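Local atomic coordinates of ADP-ribosylating toxin CARDS (Mycoplasma pneumoniae, PDB entry 4TLV), a protein that transfers the ADP-ribosyl group of NAD(+) to multiple target proteins in vitro, and disrupts airway epithelium and vacuolates mammalian cells as a virulence factor. Residues 211-225 with 254-268. Sequence-based numbering, arbitrary orientation.
Sequences IPQAASVADVSEGTS and IDNYNLQSLPQYASS. With SO4 (sulfate ion), chain H.
Asp-219 sends its side chain across to Ala-266 and Ser-268. Its CB lies 3.8 Å from Ala-266 CB, and that methyl also presses on CG. With CG anti to the backbone N (chi1 -179°), the carboxylate faces the start of the 3-10 segment at Ser-267 and Ser-268: Asp-219 OD2 takes the N-H of Ser-268 through its syn lone pair, N to OD2 3.1 Å, and also meets a water shared with Ser-267 N and with Asp-255 OD2, whose partner oxygen OD1 is in a salt bridge with Lys-253. Asp-219 OD1 accepts from Ser-268 OG, modelled very short at 2.5 Å, and from Ser-221 N, closing an Asx turn. Ser-268 OG in turn accepts the N-H of Gly-223, N to OG 2.9 Å, within the type I' turn 221-224 of a beta hairpin. Upstream, strand 214-219 is the middle of a three-stranded antiparallel sheet and pairs with 254-258, in the part of the chain thought to form the NAD(+)-binding pocket. Ala-215 and Tyr-257 exchange both backbone hydrogen bonds, as do Val-217 and Asp-255. Val-217 CG2 packs against Leu-262 CD1 at 3.5 Å and approaches the Tyr-257 ring at its edge; Pro-263 CD sits over the centre of one ring face.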
# COMPACT_ATOMS: atom_id res chain seq x y z
N ILE A 211 24.31 6.47 2.67
CA ILE A 211 23.22 7.01 1.86
C ILE A 211 23.74 7.48 0.51
O ILE A 211 24.64 8.32 0.46
CB ILE A 211 22.55 8.20 2.57
CG1 ILE A 211 22.36 7.90 4.06
CG2 ILE A 211 21.24 8.57 1.87
CD1 ILE A 211 21.44 6.70 4.35
N PRO A 212 23.17 6.96 -0.59
CA PRO A 212 23.63 7.32 -1.93
C PRO A 212 23.17 8.72 -2.35
O PRO A 212 22.21 9.26 -1.80
CB PRO A 212 22.97 6.25 -2.81
CG PRO A 212 21.72 5.88 -2.08
CD PRO A 212 22.04 6.01 -0.61
N GLN A 213 23.86 9.31 -3.31
CA GLN A 213 23.52 10.64 -3.78
C GLN A 213 22.50 10.62 -4.91
O GLN A 213 21.89 11.65 -5.21
CB GLN A 213 24.77 11.38 -4.23
CG GLN A 213 25.73 11.67 -3.08
CD GLN A 213 26.97 12.40 -3.54
OE1 GLN A 213 27.85 11.82 -4.18
NE2 GLN A 213 27.05 13.69 -3.21
N ALA A 214 22.32 9.46 -5.53
CA ALA A 214 21.48 9.36 -6.72
C ALA A 214 20.57 8.14 -6.74
O ALA A 214 20.81 7.15 -6.02
CB ALA A 214 22.34 9.38 -7.97
N ALA A 215 19.55 8.20 -7.59
CA ALA A 215 18.55 7.14 -7.72
C ALA A 215 18.21 6.89 -9.18
O ALA A 215 18.47 7.74 -10.04
CB ALA A 215 17.29 7.49 -6.94
N SER A 216 17.66 5.72 -9.46
CA SER A 216 17.13 5.40 -10.78
C SER A 216 15.70 4.90 -10.58
O SER A 216 15.40 4.24 -9.58
CB SER A 216 17.98 4.35 -11.49
OG SER A 216 19.28 4.85 -11.78
N VAL A 217 14.82 5.26 -11.50
CA VAL A 217 13.40 4.97 -11.37
C VAL A 217 12.89 4.53 -12.72
O VAL A 217 13.13 5.20 -13.73
CB VAL A 217 12.58 6.23 -11.00
CG1 VAL A 217 11.11 5.87 -10.77
CG2 VAL A 217 13.15 6.91 -9.77
N ALA A 218 12.20 3.40 -12.75
CA ALA A 218 11.50 3.01 -13.96
C ALA A 218 10.10 3.63 -13.98
O ALA A 218 9.34 3.51 -13.02
CB ALA A 218 11.43 1.49 -14.07
N ASP A 219 9.76 4.30 -15.08
CA ASP A 219 8.43 4.86 -15.28
C ASP A 219 7.53 3.75 -15.84
O ASP A 219 7.73 3.29 -16.97
CB ASP A 219 8.51 6.02 -16.28
CG ASP A 219 7.18 6.68 -16.54
OD1 ASP A 219 6.13 6.08 -16.24
OD2 ASP A 219 7.19 7.83 -17.03
N VAL A 220 6.54 3.31 -15.05
CA VAL A 220 5.69 2.20 -15.50
C VAL A 220 4.25 2.62 -15.80
O VAL A 220 3.32 1.82 -15.65
CB VAL A 220 5.75 0.98 -14.54
CG1 VAL A 220 7.14 0.35 -14.59
CG2 VAL A 220 5.37 1.40 -13.09
N SER A 221 4.10 3.88 -16.22
CA SER A 221 2.85 4.46 -16.74
C SER A 221 1.97 5.06 -15.66
O SER A 221 2.04 4.67 -14.49
CB SER A 221 2.04 3.46 -17.57
OG SER A 221 2.84 2.84 -18.56
N GLU A 222 1.17 6.04 -16.07
CA GLU A 222 0.23 6.72 -15.19
C GLU A 222 0.90 7.29 -13.94
O GLU A 222 0.31 7.31 -12.86
CB GLU A 222 -0.93 5.81 -14.83
CG GLU A 222 -1.84 5.60 -16.02
CD GLU A 222 -2.98 4.66 -15.71
OE1 GLU A 222 -2.71 3.51 -15.30
OE2 GLU A 222 -4.13 5.10 -15.87
N GLY A 223 2.12 7.77 -14.12
CA GLY A 223 2.82 8.46 -13.05
C GLY A 223 3.53 7.54 -12.07
O GLY A 223 4.16 8.00 -11.12
N THR A 224 3.41 6.24 -12.31
CA THR A 224 3.87 5.24 -11.35
C THR A 224 5.37 4.99 -11.46
O THR A 224 5.89 4.84 -12.56
CB THR A 224 3.10 3.91 -11.55
OG1 THR A 224 1.70 4.18 -11.44
CG2 THR A 224 3.49 2.86 -10.52
N SER A 225 6.06 4.98 -10.32
CA SER A 225 7.49 4.67 -10.25
C SER A 225 7.68 3.21 -9.86
O SER A 225 6.95 2.71 -9.01
CB SER A 225 8.18 5.53 -9.18
OG SER A 225 7.87 6.90 -9.35
N ILE A 254 13.51 4.73 -18.23
CA ILE A 254 14.25 4.78 -16.97
C ILE A 254 14.84 6.18 -16.79
O ILE A 254 15.43 6.73 -17.71
CB ILE A 254 15.35 3.68 -16.85
CG1 ILE A 254 14.74 2.33 -16.46
CG2 ILE A 254 16.33 4.03 -15.73
CD1 ILE A 254 13.92 1.68 -17.51
N ASP A 255 14.61 6.77 -15.63
CA ASP A 255 15.17 8.08 -15.31
C ASP A 255 16.16 7.98 -14.17
O ASP A 255 15.97 7.19 -13.25
CB ASP A 255 14.06 9.04 -14.91
CG ASP A 255 13.15 9.38 -16.07
OD1 ASP A 255 13.57 10.16 -16.95
OD2 ASP A 255 12.02 8.85 -16.12
N ASN A 256 17.21 8.80 -14.23
CA ASN A 256 18.16 8.93 -13.12
C ASN A 256 18.06 10.31 -12.50
O ASN A 256 17.98 11.32 -13.22
CB ASN A 256 19.59 8.71 -13.62
CG ASN A 256 19.75 7.42 -14.41
OD1 ASN A 256 19.38 6.30 -13.81
ND2 ASN A 256 20.20 7.45 -15.56
N TYR A 257 18.07 10.38 -11.18
CA TYR A 257 17.98 11.64 -10.47
C TYR A 257 18.93 11.69 -9.29
O TYR A 257 19.13 10.68 -8.59
CB TYR A 257 16.58 11.85 -9.89
CG TYR A 257 15.41 11.73 -10.86
CD1 TYR A 257 15.06 12.78 -11.70
CD2 TYR A 257 14.63 10.57 -10.88
CE1 TYR A 257 13.97 12.67 -12.58
CE2 TYR A 257 13.54 10.45 -11.74
CZ TYR A 257 13.21 11.51 -12.58
OH TYR A 257 12.12 11.39 -13.42
N ASN A 258 19.48 12.86 -9.03
CA ASN A 258 20.05 13.11 -7.72
C ASN A 258 18.92 13.04 -6.72
O ASN A 258 17.77 13.39 -7.03
CB ASN A 258 20.75 14.48 -7.69
CG ASN A 258 22.05 14.47 -8.47
OD1 ASN A 258 22.77 13.47 -8.47
ND2 ASN A 258 22.35 15.57 -9.14
N LEU A 259 19.22 12.60 -5.51
CA LEU A 259 18.21 12.33 -4.50
C LEU A 259 17.31 13.52 -4.20
O LEU A 259 16.11 13.36 -3.96
CB LEU A 259 18.87 11.81 -3.21
CG LEU A 259 18.00 11.00 -2.25
CD1 LEU A 259 17.15 9.98 -3.03
CD2 LEU A 259 18.84 10.28 -1.19
N GLN A 260 17.89 14.72 -4.20
CA GLN A 260 17.15 15.93 -3.92
C GLN A 260 16.25 16.32 -5.10
O GLN A 260 15.38 17.18 -4.97
CB GLN A 260 18.10 17.08 -3.54
CG GLN A 260 19.05 17.50 -4.66
CD GLN A 260 20.34 16.69 -4.72
OE1 GLN A 260 20.39 15.52 -4.31
NE2 GLN A 260 21.41 17.31 -5.23
N SER A 261 16.45 15.67 -6.24
CA SER A 261 15.70 15.95 -7.47
C SER A 261 14.60 14.92 -7.76
O SER A 261 13.84 15.07 -8.72
CB SER A 261 16.64 15.97 -8.66
OG SER A 261 17.57 17.03 -8.55
N LEU A 262 14.54 13.87 -6.95
CA LEU A 262 13.65 12.74 -7.19
C LEU A 262 12.19 13.19 -7.12
O LEU A 262 11.74 13.70 -6.09
CB LEU A 262 13.95 11.65 -6.14
CG LEU A 262 13.38 10.24 -6.24
CD1 LEU A 262 13.65 9.61 -7.59
CD2 LEU A 262 13.96 9.39 -5.10
N PRO A 263 11.44 13.04 -8.23
CA PRO A 263 10.05 13.52 -8.22
C PRO A 263 9.08 12.48 -7.65
O PRO A 263 9.34 11.28 -7.75
CB PRO A 263 9.75 13.71 -9.71
CG PRO A 263 10.59 12.66 -10.38
CD PRO A 263 11.86 12.58 -9.56
N GLN A 264 7.97 12.94 -7.11
CA GLN A 264 6.93 12.04 -6.61
C GLN A 264 6.29 11.24 -7.75
O GLN A 264 5.95 10.07 -7.57
CB GLN A 264 5.84 12.85 -5.91
CG GLN A 264 4.68 12.01 -5.44
CD GLN A 264 4.21 12.43 -4.07
OE1 GLN A 264 3.62 13.50 -3.90
NE2 GLN A 264 4.49 11.59 -3.08
N TYR A 265 6.11 11.87 -8.91
CA TYR A 265 5.48 11.19 -10.05
C TYR A 265 6.42 11.09 -11.25
O TYR A 265 7.28 11.94 -11.43
CB TYR A 265 4.19 11.91 -10.46
CG TYR A 265 3.20 11.92 -9.34
CD1 TYR A 265 2.57 10.75 -8.93
CD2 TYR A 265 2.90 13.09 -8.66
CE1 TYR A 265 1.68 10.74 -7.88
CE2 TYR A 265 1.99 13.09 -7.60
CZ TYR A 265 1.39 11.91 -7.22
OH TYR A 265 0.49 11.89 -6.17
N ALA A 266 6.22 10.06 -12.07
CA ALA A 266 6.95 9.92 -13.33
C ALA A 266 6.30 10.77 -14.44
O ALA A 266 5.16 11.22 -14.28
CB ALA A 266 6.99 8.45 -13.73
N SER A 267 7.03 11.00 -15.54
CA SER A 267 6.52 11.80 -16.68
C SER A 267 5.17 11.32 -17.18
O SER A 267 4.35 12.12 -17.64
CB SER A 267 7.50 11.74 -17.87
OG SER A 267 8.77 12.28 -17.55
N SER A 268 4.95 10.01 -17.08
CA SER A 268 3.73 9.38 -17.60
C SER A 268 2.48 9.82 -16.86
O SER A 268 1.36 9.45 -17.23
CB SER A 268 3.85 7.84 -17.55
OG SER A 268 4.06 7.42 -16.20
S SO4 H . 9.93 12.43 -21.03
O1 SO4 H . 10.50 11.09 -21.07
O2 SO4 H . 10.13 13.00 -19.70
O3 SO4 H . 8.50 12.35 -21.35
O4 SO4 H . 10.60 13.28 -22.01
O HOH W 1 11.13 7.33 -14.28
O HOH W 2 9.53 9.58 -16.30
O HOH W 3 5.36 7.64 -8.67
O HOH W 4 9.63 9.08 -9.74